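Local structure of ankyrin repeat domain-containing protein EMB506, chloroplastic (Arabidopsis thaliana, 6JD6) at residues A[115-120]-A[149-154]; A[127-132]-A[165-170]; A[156-161]-A[191-196]. The protein takes part in the initial differentiation of the proplastid during embryo development and is needed for correct cotyledon, true leaf and cauline leaf margin development. All coordinates share one frame; numbering follows the deposited sequence.

Contact 1: residues A[115-120]-A[149-154]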
loop_
_atom_site.group_PDB
_atom_site.type_symbol
_atom_site.label_atom_id
_atom_site.label_comp_id
_atom_site.label_asym_id
_atom_site.label_seq_id
_atom_site.Cartn_x
_atom_site.Cartn_y
_atom_site.Cartn_z
ATOM N N PRO A 115 6.928 -5.601 10.558
ATOM C CA PRO A 115 7.647 -6.628 9.792
ATOM C C PRO A 115 6.746 -7.405 8.835
ATOM O O PRO A 115 7.101 -7.549 7.669
ATOM C CB PRO A 115 8.195 -7.560 10.877
ATOM C CG PRO A 115 8.306 -6.705 12.084
ATOM C CD PRO A 115 7.171 -5.721 12.006
ATOM N N LEU A 116 5.602 -7.891 9.313
ATOM C CA LEU A 116 4.677 -8.626 8.451
ATOM C C LEU A 116 4.210 -7.781 7.270
ATOM O O LEU A 116 4.097 -8.277 6.149
ATOM C CB LEU A 116 3.463 -9.118 9.236
ATOM C CG LEU A 116 3.516 -10.522 9.836
ATOM C CD1 LEU A 116 2.129 -10.925 10.337
ATOM C CD2 LEU A 116 4.059 -11.537 8.835
ATOM N N GLN A 117 3.938 -6.507 7.529
ATOM C CA GLN A 117 3.501 -5.595 6.481
ATOM C C GLN A 117 4.609 -5.381 5.457
ATOM O O GLN A 117 4.380 -5.489 4.253
ATOM C CB GLN A 117 3.072 -4.253 7.076
ATOM C CG GLN A 117 1.806 -4.302 7.922
ATOM C CD GLN A 117 1.300 -2.910 8.274
ATOM O OE1 GLN A 117 1.735 -1.915 7.691
ATOM N NE2 GLN A 117 0.378 -2.834 9.230
ATOM N N THR A 118 5.809 -5.084 5.945
ATOM C CA THR A 118 6.954 -4.835 5.072
ATOM C C THR A 118 7.302 -6.071 4.249
ATOM O O THR A 118 7.537 -5.981 3.042
ATOM C CB THR A 118 8.188 -4.377 5.879
ATOM O OG1 THR A 118 7.907 -3.116 6.510
ATOM C CG2 THR A 118 9.395 -4.221 4.975
ATOM N N LEU A 119 7.322 -7.230 4.905
ATOM C CA LEU A 119 7.626 -8.477 4.215
ATOM C C LEU A 119 6.558 -8.787 3.167
ATOM O O LEU A 119 6.863 -9.287 2.083
ATOM C CB LEU A 119 7.765 -9.627 5.213
ATOM C CG LEU A 119 8.973 -9.556 6.154
ATOM C CD1 LEU A 119 8.902 -10.652 7.211
ATOM C CD2 LEU A 119 10.294 -9.630 5.382
ATOM N N ALA A 120 5.306 -8.480 3.490
ATOM C CA ALA A 120 4.214 -8.649 2.536
ATOM C C ALA A 120 4.421 -7.784 1.295
ATOM O O ALA A 120 4.303 -8.263 0.169
ATOM C CB ALA A 120 2.875 -8.328 3.192
ATOM N N LEU A 149 -2.808 -8.340 6.000
ATOM C CA LEU A 149 -3.750 -8.539 4.899
ATOM C C LEU A 149 -4.205 -7.201 4.308
ATOM O O LEU A 149 -4.189 -7.025 3.092
ATOM C CB LEU A 149 -4.961 -9.364 5.349
ATOM C CG LEU A 149 -6.023 -9.639 4.281
ATOM C CD1 LEU A 149 -5.431 -10.442 3.125
ATOM C CD2 LEU A 149 -7.236 -10.362 4.872
ATOM N N HIS A 150 -4.618 -6.275 5.170
ATOM C CA HIS A 150 -4.993 -4.929 4.734
ATOM C C HIS A 150 -3.891 -4.323 3.870
ATOM O O HIS A 150 -4.148 -3.828 2.774
ATOM C CB HIS A 150 -5.211 -4.002 5.931
ATOM C CG HIS A 150 -6.510 -4.209 6.648
ATOM N ND1 HIS A 150 -6.579 -4.712 7.928
ATOM C CD2 HIS A 150 -7.786 -3.939 6.281
ATOM C CE1 HIS A 150 -7.842 -4.760 8.314
ATOM N NE2 HIS A 150 -8.596 -4.295 7.333
ATOM N N LYS A 151 -2.662 -4.371 4.375
ATOM C CA LYS A 151 -1.529 -3.755 3.692
ATOM C C LYS A 151 -1.192 -4.439 2.381
ATOM O O LYS A 151 -0.888 -3.774 1.387
ATOM C CB LYS A 151 -0.296 -3.735 4.591
ATOM C CG LYS A 151 -0.051 -2.392 5.204
ATOM C CD LYS A 151 0.129 -1.330 4.137
ATOM C CE LYS A 151 -0.068 0.041 4.740
ATOM N NZ LYS A 151 0.813 0.212 5.922
ATOM N N ALA A 152 -1.240 -5.765 2.388
ATOM C CA ALA A 152 -0.965 -6.545 1.188
ATOM C C ALA A 152 -1.955 -6.200 0.080
ATOM O O ALA A 152 -1.614 -6.221 -1.105
ATOM C CB ALA A 152 -1.023 -8.033 1.504
ATOM N N ILE A 153 -3.186 -5.892 0.475
ATOM C CA ILE A 153 -4.224 -5.529 -0.482
ATOM C C ILE A 153 -4.012 -4.103 -0.979
ATOM O O ILE A 153 -4.099 -3.838 -2.174
ATOM C CB ILE A 153 -5.625 -5.702 0.130
ATOM C CG1 ILE A 153 -5.901 -7.190 0.363
ATOM C CG2 ILE A 153 -6.682 -5.112 -0.773
ATOM C CD1 ILE A 153 -7.190 -7.468 1.089
ATOM N N ILE A 154 -3.716 -3.195 -0.055
ATOM C CA ILE A 154 -3.383 -1.814 -0.390
ATOM C C ILE A 154 -2.203 -1.750 -1.371
ATOM O O ILE A 154 -2.127 -0.850 -2.212
ATOM C CB ILE A 154 -3.078 -1.006 0.887
ATOM C CG1 ILE A 154 -4.352 -0.837 1.720
ATOM C CG2 ILE A 154 -2.477 0.360 0.559
ATOM C CD1 ILE A 154 -4.111 -0.237 3.093
#
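Gln-117 and Lys-151 make the polar part of this contact. Lys-151 NZ donates to Gln-117 OE1 at 2.9 Å. The ammonium comes from above the amide, 36° out of the carbonyl plane. The lysine chain bends at chi2 (-59°) and again at chi4 (53°), which brings NZ round to the amide oxygen. The stronger polar partner of the amide is Asp-142, bonded to Gln-117 NE2. With its oxygen and nitrogen both bonded, the amide is probably kept from flipping.

The two helices belong to successive ankyrin repeats, 115-120 to ANK 1 and 149-154 to ANK 2. They are the first helices of the two helix pairs and stack side by side.

The apolar part begins with the lysine stem. Lys-151 CG packs against the flat amide, 3.4 Å from Gln-117 CD, and also touches Gln-117 CG at 3.8 Å. Beside this pair, the two methyls Ala-120 CB and Ala-152 CB meet at 4.3 Å. The small side chains let the backbones come close, with the CA atoms of Ala-120 and Ala-152 5.8 Å apart. Val-160 packs on Ala-120, and Ile-161 on Ala-152.

Contact 2: residues A[127-132]-A[165-170]. With SO4 (sulfate ion), chain I.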
loop_
_atom_site.group_PDB
_atom_site.type_symbol
_atom_site.label_atom_id
_atom_site.label_comp_id
_atom_site.label_asym_id
_atom_site.label_seq_id
_atom_site.Cartn_x
_atom_site.Cartn_y
_atom_site.Cartn_z
ATOM N N LEU A 127 9.489 -15.602 4.839
ATOM C CA LEU A 127 9.861 -14.842 6.030
ATOM C C LEU A 127 8.643 -14.469 6.871
ATOM O O LEU A 127 8.723 -14.413 8.099
ATOM C CB LEU A 127 10.663 -13.595 5.660
ATOM C CG LEU A 127 12.074 -13.857 5.138
ATOM C CD1 LEU A 127 12.783 -12.542 4.841
ATOM C CD2 LEU A 127 12.875 -14.689 6.138
ATOM N N MET A 128 7.517 -14.215 6.207
ATOM C CA MET A 128 6.258 -13.985 6.911
ATOM C C MET A 128 5.863 -15.221 7.706
ATOM O O MET A 128 5.533 -15.125 8.890
ATOM C CB MET A 128 5.139 -13.634 5.931
ATOM C CG MET A 128 5.348 -12.331 5.192
ATOM S SD MET A 128 3.982 -11.949 4.079
ATOM C CE MET A 128 2.687 -11.593 5.256
ATOM N N ASP A 129 5.901 -16.378 7.048
ATOM C CA ASP A 129 5.564 -17.643 7.696
ATOM C C ASP A 129 6.430 -17.900 8.926
ATOM O O ASP A 129 5.930 -18.358 9.951
ATOM C CB ASP A 129 5.670 -18.818 6.716
ATOM C CG ASP A 129 4.519 -18.853 5.717
ATOM O OD1 ASP A 129 3.541 -18.102 5.904
ATOM O OD2 ASP A 129 4.588 -19.640 4.747
ATOM N N ASN A 130 7.724 -17.600 8.825
ATOM C CA ASN A 130 8.635 -17.766 9.957
ATOM C C ASN A 130 8.224 -16.918 11.159
ATOM O O ASN A 130 8.265 -17.380 12.299
ATOM C CB ASN A 130 10.077 -17.444 9.556
ATOM C CG ASN A 130 10.625 -18.406 8.521
ATOM O OD1 ASN A 130 10.038 -19.460 8.261
ATOM N ND2 ASN A 130 11.760 -18.055 7.929
ATOM N N LEU A 131 7.833 -15.676 10.898
ATOM C CA LEU A 131 7.365 -14.785 11.955
ATOM C C LEU A 131 6.102 -15.327 12.605
ATOM O O LEU A 131 5.992 -15.371 13.830
ATOM C CB LEU A 131 7.088 -13.390 11.397
ATOM C CG LEU A 131 8.267 -12.425 11.332
ATOM C CD1 LEU A 131 7.836 -11.140 10.658
ATOM C CD2 LEU A 131 8.791 -12.144 12.732
ATOM N N ILE A 132 5.148 -15.730 11.771
ATOM C CA ILE A 132 3.866 -16.241 12.242
ATOM C C ILE A 132 4.036 -17.544 13.023
ATOM O O ILE A 132 3.479 -17.702 14.110
ATOM C CB ILE A 132 2.887 -16.442 11.067
ATOM C CG1 ILE A 132 2.564 -15.092 10.418
ATOM C CG2 ILE A 132 1.609 -17.131 11.535
ATOM C CD1 ILE A 132 1.793 -15.199 9.122
ATOM N N LEU A 165 -4.764 -15.486 3.196
ATOM C CA LEU A 165 -6.125 -16.002 3.332
ATOM C C LEU A 165 -6.131 -17.509 3.540
ATOM O O LEU A 165 -6.900 -18.025 4.351
ATOM C CB LEU A 165 -6.975 -15.628 2.116
ATOM C CG LEU A 165 -7.322 -14.141 2.002
ATOM C CD1 LEU A 165 -8.004 -13.830 0.678
ATOM C CD2 LEU A 165 -8.202 -13.716 3.163
ATOM N N ARG A 166 -5.274 -18.217 2.810
ATOM C CA ARG A 166 -5.179 -19.665 2.968
ATOM C C ARG A 166 -4.643 -20.019 4.350
ATOM O O ARG A 166 -4.997 -21.052 4.911
ATOM C CB ARG A 166 -4.309 -20.292 1.876
ATOM C CG ARG A 166 -4.993 -20.389 0.519
ATOM C CD ARG A 166 -4.188 -21.241 -0.457
ATOM N NE ARG A 166 -2.849 -20.703 -0.681
ATOM C CZ ARG A 166 -2.561 -19.766 -1.579
ATOM N NH1 ARG A 166 -3.519 -19.259 -2.341
ATOM N NH2 ARG A 166 -1.315 -19.334 -1.716
ATOM N N LYS A 167 -3.802 -19.147 4.900
ATOM C CA LYS A 167 -3.256 -19.356 6.240
ATOM C C LYS A 167 -4.201 -18.932 7.371
ATOM O O LYS A 167 -3.875 -19.089 8.548
ATOM C CB LYS A 167 -1.898 -18.667 6.394
ATOM C CG LYS A 167 -0.733 -19.609 6.176
ATOM C CD LYS A 167 0.537 -19.099 6.831
ATOM C CE LYS A 167 1.513 -20.246 7.047
ATOM N NZ LYS A 167 1.651 -21.076 5.816
ATOM N N GLY A 168 -5.364 -18.396 7.015
ATOM C CA GLY A 168 -6.379 -18.080 8.004
ATOM C C GLY A 168 -6.430 -16.630 8.453
ATOM O O GLY A 168 -7.041 -16.321 9.475
ATOM N N ALA A 169 -5.793 -15.737 7.700
ATOM C CA ALA A 169 -5.908 -14.311 7.979
ATOM C C ALA A 169 -7.380 -13.913 7.923
ATOM O O ALA A 169 -8.112 -14.342 7.031
ATOM C CB ALA A 169 -5.096 -13.498 6.985
ATOM N N ASN A 170 -7.811 -13.117 8.894
ATOM C CA ASN A 170 -9.208 -12.712 8.994
ATOM C C ASN A 170 -9.526 -11.662 7.930
ATOM O O ASN A 170 -8.967 -10.566 7.950
ATOM C CB ASN A 170 -9.493 -12.176 10.400
ATOM C CG ASN A 170 -10.971 -11.955 10.666
ATOM O OD1 ASN A 170 -11.747 -11.643 9.762
ATOM N ND2 ASN A 170 -11.367 -12.113 11.923
HETATM S S SO4 I . 0.935 -21.741 0.186
HETATM O O1 SO4 I . 0.678 -22.835 -0.747
HETATM O O2 SO4 I . -0.281 -21.450 0.943
HETATM O O3 SO4 I . 2.000 -22.132 1.106
HETATM O O4 SO4 I . 1.342 -20.551 -0.556
#
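Asp-129 and Lys-167 have the nearest CA atoms of the two segments, 9.1 Å apart, so long side chains must span the gap between helix 125-133 and the end of helix 158-166. That helix ends in a Schellman motif, with Gly-168 at positive phi. Lys-167 stands just before this glycine and reaches back to the ANK 1 helix. Its chain runs nearly straight as far as CE, which lies 3.2 Å from Asp-129 OD1. A bend at chi4 (48°) then turns the ammonium along the carboxylate, about as near to one oxygen as to the other. The salt bridge from Lys-167 NZ to Asp-129 OD2 is weak, at 3.4 Å. The stronger partner of the carboxylate is His-163, whose NE2 is hydrogen-bonded to OD1.

Next to Lys-167, Arg-166 holds a sulfate, probably from the crystallisation liquor. The guanidinium presents its edge. Arg-166 NE donates to sulfate O2 at 3.1 Å, nearly straight at 168°. Arg-166 NH2 donates to sulfate O4 at 3.1 Å, at 160°. His-163 ND1 also bonds the sulfate. With one imidazole nitrogen on Asp-129 and the other on sulfate, His-163 is probably protonated here, and Asp-129 would then face two positive charges.

Contact 3: residues A[156-161]-A[191-196]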
loop_
_atom_site.group_PDB
_atom_site.type_symbol
_atom_site.label_atom_id
_atom_site.label_comp_id
_atom_site.label_asym_id
_atom_site.label_seq_id
_atom_site.Cartn_x
_atom_site.Cartn_y
_atom_site.Cartn_z
ATOM N N LYS A 156 -1.668 -4.242 -3.433
ATOM C CA LYS A 156 -2.084 -5.120 -4.533
ATOM C C LYS A 156 -1.068 -6.244 -4.785
ATOM O O LYS A 156 -0.688 -6.529 -5.922
ATOM C CB LYS A 156 -2.357 -4.304 -5.806
ATOM C CG LYS A 156 -3.215 -5.024 -6.850
ATOM C CD LYS A 156 -3.604 -4.085 -7.981
ATOM C CE LYS A 156 -4.343 -4.817 -9.090
ATOM N NZ LYS A 156 -3.471 -5.816 -9.759
ATOM N N LYS A 157 -0.629 -6.872 -3.701
ATOM C CA LYS A 157 0.292 -8.001 -3.762
ATOM C C LYS A 157 -0.507 -9.300 -3.738
ATOM O O LYS A 157 -0.615 -9.959 -2.702
ATOM C CB LYS A 157 1.248 -7.949 -2.567
ATOM C CG LYS A 157 2.633 -7.402 -2.884
ATOM C CD LYS A 157 2.666 -5.921 -3.220
ATOM C CE LYS A 157 4.007 -5.588 -3.880
ATOM N NZ LYS A 157 4.491 -4.184 -3.700
ATOM N N GLU A 158 -1.055 -9.676 -4.888
ATOM C CA GLU A 158 -2.110 -10.686 -4.925
ATOM C C GLU A 158 -1.695 -12.107 -4.523
ATOM O O GLU A 158 -2.490 -12.838 -3.941
ATOM C CB GLU A 158 -2.850 -10.649 -6.270
ATOM C CG GLU A 158 -3.588 -9.324 -6.488
ATOM C CD GLU A 158 -4.592 -9.368 -7.628
ATOM O OE1 GLU A 158 -5.783 -9.088 -7.378
ATOM O OE2 GLU A 158 -4.191 -9.674 -8.772
ATOM N N ALA A 159 -0.455 -12.487 -4.802
ATOM C CA ALA A 159 0.038 -13.802 -4.392
ATOM C C ALA A 159 0.214 -13.881 -2.874
ATOM O O ALA A 159 -0.002 -14.931 -2.267
ATOM C CB ALA A 159 1.344 -14.132 -5.097
ATOM N N VAL A 160 0.616 -12.767 -2.271
ATOM C CA VAL A 160 0.741 -12.673 -0.821
ATOM C C VAL A 160 -0.647 -12.668 -0.177
ATOM O O VAL A 160 -0.877 -13.331 0.837
ATOM C CB VAL A 160 1.519 -11.402 -0.415
ATOM C CG1 VAL A 160 1.456 -11.183 1.087
ATOM C CG2 VAL A 160 2.968 -11.500 -0.884
ATOM N N ILE A 161 -1.569 -11.925 -0.786
ATOM C CA ILE A 161 -2.955 -11.875 -0.330
ATOM C C ILE A 161 -3.569 -13.269 -0.220
ATOM O O ILE A 161 -4.078 -13.648 0.835
ATOM C CB ILE A 161 -3.815 -11.009 -1.268
ATOM C CG1 ILE A 161 -3.394 -9.543 -1.156
ATOM C CG2 ILE A 161 -5.300 -11.180 -0.948
ATOM C CD1 ILE A 161 -3.798 -8.689 -2.346
ATOM N N LEU A 191 -9.537 -7.007 -9.181
ATOM C CA LEU A 191 -10.692 -7.848 -9.485
ATOM C C LEU A 191 -10.557 -9.293 -8.982
ATOM O O LEU A 191 -11.516 -9.866 -8.465
ATOM C CB LEU A 191 -10.982 -7.834 -10.992
ATOM C CG LEU A 191 -12.137 -8.700 -11.509
ATOM C CD1 LEU A 191 -13.464 -8.286 -10.886
ATOM C CD2 LEU A 191 -12.220 -8.640 -13.029
ATOM N N GLN A 192 -9.374 -9.880 -9.130
ATOM C CA GLN A 192 -9.180 -11.268 -8.719
ATOM C C GLN A 192 -9.223 -11.409 -7.202
ATOM O O GLN A 192 -9.711 -12.406 -6.679
ATOM C CB GLN A 192 -7.871 -11.837 -9.280
ATOM C CG GLN A 192 -7.846 -11.925 -10.798
ATOM C CD GLN A 192 -9.015 -12.721 -11.358
ATOM O OE1 GLN A 192 -9.830 -12.196 -12.119
ATOM N NE2 GLN A 192 -9.098 -13.997 -10.987
ATOM N N THR A 193 -8.713 -10.401 -6.503
ATOM C CA THR A 193 -8.777 -10.367 -5.046
ATOM C C THR A 193 -10.221 -10.207 -4.571
ATOM O O THR A 193 -10.640 -10.839 -3.599
ATOM C CB THR A 193 -7.892 -9.240 -4.479
ATOM O OG1 THR A 193 -6.527 -9.499 -4.829
ATOM C CG2 THR A 193 -8.011 -9.157 -2.961
ATOM N N VAL A 194 -10.981 -9.367 -5.268
ATOM C CA VAL A 194 -12.403 -9.199 -4.979
ATOM C C VAL A 194 -13.152 -10.528 -5.105
ATOM O O VAL A 194 -13.907 -10.909 -4.209
ATOM C CB VAL A 194 -13.049 -8.142 -5.905
ATOM C CG1 VAL A 194 -14.568 -8.155 -5.767
ATOM C CG2 VAL A 194 -12.491 -6.754 -5.604
ATOM N N LYS A 195 -12.931 -11.234 -6.212
ATOM C CA LYS A 195 -13.540 -12.545 -6.427
ATOM C C LYS A 195 -13.124 -13.543 -5.351
ATOM O O LYS A 195 -13.927 -14.359 -4.904
ATOM C CB LYS A 195 -13.157 -13.104 -7.801
ATOM C CG LYS A 195 -13.745 -12.355 -8.985
ATOM C CD LYS A 195 -13.268 -12.973 -10.294
ATOM C CE LYS A 195 -13.886 -12.282 -11.494
ATOM N NZ LYS A 195 -13.423 -12.869 -12.780
ATOM N N LEU A 196 -11.859 -13.485 -4.951
ATOM C CA LEU A 196 -11.353 -14.378 -3.918
ATOM C C LEU A 196 -12.004 -14.097 -2.561
ATOM O O LEU A 196 -12.312 -15.026 -1.813
ATOM C CB LEU A 196 -9.831 -14.270 -3.814
ATOM C CG LEU A 196 -9.148 -15.219 -2.830
ATOM C CD1 LEU A 196 -9.554 -16.664 -3.098
ATOM C CD2 LEU A 196 -7.642 -15.065 -2.917
HETATM O O HOH W 1 -6.843 -8.772 -10.174
HETATM O O HOH W 2 -5.427 -12.380 -4.416
#
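Glu-158 and Thr-193 join the second helices of two neighbouring ankyrin repeats, ANK 2 and ANK 3, at their N-terminal turns. The glutamate chain is extended beyond CG and reaches across to helix 191-199. Its OE1 accepts from Thr-193 OG1 at 2.7 Å. The hydroxyl meets OE1 on the anti side, 22° out of the carboxylate plane. The same oxygen takes a weak bond from the backbone, Thr-193 N to OE1 at 3.3 Å, bent to 131°. Water 1 donates to OE1 and accepts from Gln-192 N. Water 2 makes a second bridge, donating both to Glu-158 O and to Thr-193 OG1.

Thr-193 has two faces. Its OG1 stands beside the backbone N (chi1 -63°) and serves the carboxylate. Its CG2, anti to the backbone N, packs on Ile-161 CG2 at 3.9 Å. Ile-161 CD1 lies 3.8 Å from Thr-193 OG1. Ile-161 also packs on Leu-149 and Ile-153 of helix 148-154, which ties the contact to the interior.

With an alanine here in place of Glu-158 the carboxylate is gone, and the Thr-193 hydroxyl and amide would probably lose this acceptor, and water 1 its hold on helix 158-166. OE1 gathers three donors, two of them tied to the first-turn amides of helix 191-199. The positive end of that helix probably stabilises the negative charge of the carboxylate.

Contact 1 is the buried one and joins first helices of adjacent repeats. Contacts 2 and 3 are only partly buried and both use helix 158-166, contact 3 at its start and contact 2 at the turn that closes it. That helix thus meets the ANK 1 side and the ANK 3 side in turn. The chemistry follows position. Contact 1 combines alanine packing with one lysine-amide bond, contact 2 rests on a weak salt bridge, with a sulfate bound alongside, and contact 3 uses a carboxylate, a hydroxyl and waters over a small apolar patch. Contacts 1 and 2 meet where Leu-119 packs on Met-128 and Leu-131. Contacts 2 and 3 meet through Leu-165 and Leu-196.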